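Local coordinates for universal stress protein (Pseudomonas aeruginosa UCBPP-PA14, PDB 7MQ5) that is of unknown function but, as a member of the universal stress protein family, probably takes part in the bacterial response to stress, at residues V174-S180 against Q217-G223. Numbering follows the deposited sequence.
Sequences VISAHPS and QLHIEEG
His219 O is gripped from the neighbouring strand by Ser176 N at 2.9 Å, an almost straight bond (178° at the hydrogen), with the weaker CA-H of Ile175 coming in at 3.6 Å from CA to His219 O. Val174 O takes His219 N at 2.8 Å and also lies in the plane of the His219 imidazole, at its edge, 3.4 Å from CD2. Bonds from Val174 N to Gln217 O and His178 N to Glu221 O alternate with Glu221 N to Ser176 O, pairing Val174 with Leu218 through His178 with Glu222 in a parallel ladder, the strands 14° apart. Strand 171-178 thus pairs directly with strand 218-222, at one edge of the sheet; the chain between them passes through helix 193-211, a beta-alpha-beta crossover in the Rossmann-like alpha/beta fold of the HUP clan. On the face shared by Val174, Ser176, Leu218 and Ile220, Val174 and Leu218 lie side by side, CG1 to CD1 3.6 Å, while Ile220 CD1 reaches Ser176 CB; Tyr200 of the crossover helix touches both Ser176 and Ile220. The face carrying Ile175, Ala177 and Glu221 packs on helix 225-236. There Ile175 CG1 stands anti to the backbone N, and a turn at chi2 carries CD1 across Glu221, 3.5 Å from its CG. At the C-terminal end Gly223 N donates to His178 O at 3.1 Å, tilted from the carbonyl plane, and His178 ND1 bonds Asp142 OD1.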
# COMPACT_ATOMS: atom_id res chain seq x y z
N VAL A 174 12.90 2.71 8.28
CA VAL A 174 13.22 2.65 6.83
C VAL A 174 14.20 1.52 6.55
O VAL A 174 15.16 1.38 7.31
CB VAL A 174 13.81 3.99 6.35
CG1 VAL A 174 14.17 3.96 4.88
CG2 VAL A 174 12.88 5.15 6.66
N ILE A 175 13.95 0.74 5.51
CA ILE A 175 14.90 -0.30 5.04
C ILE A 175 15.38 0.12 3.65
O ILE A 175 14.55 0.40 2.76
CB ILE A 175 14.31 -1.73 5.04
CG1 ILE A 175 15.28 -2.78 4.46
CG2 ILE A 175 12.99 -1.78 4.31
CD1 ILE A 175 16.61 -2.88 5.17
N SER A 176 16.70 0.24 3.53
CA SER A 176 17.36 0.51 2.24
C SER A 176 18.17 -0.72 1.89
O SER A 176 19.10 -1.04 2.64
CB SER A 176 18.23 1.74 2.29
OG SER A 176 18.83 1.98 1.02
N ALA A 177 17.78 -1.41 0.83
CA ALA A 177 18.48 -2.63 0.40
C ALA A 177 19.14 -2.31 -0.93
O ALA A 177 18.42 -2.03 -1.92
CB ALA A 177 17.53 -3.79 0.30
N HIS A 178 20.47 -2.28 -0.91
CA HIS A 178 21.30 -1.95 -2.09
C HIS A 178 22.01 -3.22 -2.55
O HIS A 178 22.57 -3.94 -1.72
CB HIS A 178 22.25 -0.81 -1.71
CG HIS A 178 22.99 -0.22 -2.86
ND1 HIS A 178 22.40 0.67 -3.73
CD2 HIS A 178 24.27 -0.37 -3.27
CE1 HIS A 178 23.28 1.04 -4.64
NE2 HIS A 178 24.43 0.41 -4.38
N PRO A 179 21.97 -3.57 -3.86
CA PRO A 179 22.65 -4.78 -4.35
C PRO A 179 24.14 -4.80 -3.99
O PRO A 179 24.76 -3.74 -3.98
CB PRO A 179 22.47 -4.71 -5.87
CG PRO A 179 21.22 -3.87 -6.07
CD PRO A 179 21.23 -2.88 -4.92
N SER A 180 24.68 -5.99 -3.72
CA SER A 180 26.12 -6.16 -3.38
C SER A 180 26.98 -5.75 -4.57
O SER A 180 26.71 -6.16 -5.70
CB SER A 180 26.41 -7.58 -2.98
OG SER A 180 25.60 -7.98 -1.88
N GLN A 217 16.53 4.30 13.21
CA GLN A 217 15.38 4.23 12.27
C GLN A 217 15.79 3.75 10.88
O GLN A 217 14.93 3.21 10.18
CB GLN A 217 14.76 5.61 12.08
CG GLN A 217 13.92 6.07 13.24
CD GLN A 217 13.39 7.45 12.93
OE1 GLN A 217 14.16 8.41 12.82
NE2 GLN A 217 12.08 7.55 12.77
N LEU A 218 17.03 4.02 10.47
CA LEU A 218 17.46 3.74 9.08
C LEU A 218 18.28 2.44 9.05
O LEU A 218 19.37 2.40 9.65
CB LEU A 218 18.27 4.94 8.57
CG LEU A 218 18.67 4.93 7.10
CD1 LEU A 218 17.47 4.73 6.18
CD2 LEU A 218 19.40 6.21 6.73
N HIS A 219 17.74 1.42 8.40
CA HIS A 219 18.39 0.09 8.23
C HIS A 219 19.06 0.10 6.85
O HIS A 219 18.34 0.02 5.86
CB HIS A 219 17.35 -1.03 8.35
CG HIS A 219 16.66 -1.08 9.67
ND1 HIS A 219 16.92 -2.06 10.60
CD2 HIS A 219 15.70 -0.28 10.20
CE1 HIS A 219 16.16 -1.85 11.67
NE2 HIS A 219 15.42 -0.77 11.45
N ILE A 220 20.38 0.27 6.82
CA ILE A 220 21.15 0.28 5.54
C ILE A 220 21.77 -1.11 5.42
O ILE A 220 22.67 -1.42 6.21
CB ILE A 220 22.21 1.40 5.54
CG1 ILE A 220 21.57 2.76 5.81
CG2 ILE A 220 23.02 1.38 4.26
CD1 ILE A 220 20.51 3.15 4.80
N GLU A 221 21.28 -1.90 4.46
CA GLU A 221 21.66 -3.32 4.32
C GLU A 221 22.14 -3.59 2.89
O GLU A 221 21.64 -2.94 1.95
CB GLU A 221 20.45 -4.20 4.61
CG GLU A 221 19.80 -3.96 5.96
CD GLU A 221 20.49 -4.58 7.16
OE1 GLU A 221 19.88 -4.58 8.24
OE2 GLU A 221 21.63 -5.07 7.00
N GLU A 222 23.12 -4.48 2.75
CA GLU A 222 23.61 -4.88 1.42
C GLU A 222 23.10 -6.30 1.14
O GLU A 222 23.17 -7.14 2.05
CB GLU A 222 25.14 -4.80 1.37
CG GLU A 222 25.75 -5.21 0.05
CD GLU A 222 27.27 -5.19 0.04
OE1 GLU A 222 27.85 -4.37 0.78
OE2 GLU A 222 27.86 -6.02 -0.66
N GLY A 223 22.54 -6.51 -0.04
CA GLY A 223 22.04 -7.84 -0.40
C GLY A 223 20.77 -7.72 -1.22
O GLY A 223 20.35 -6.62 -1.57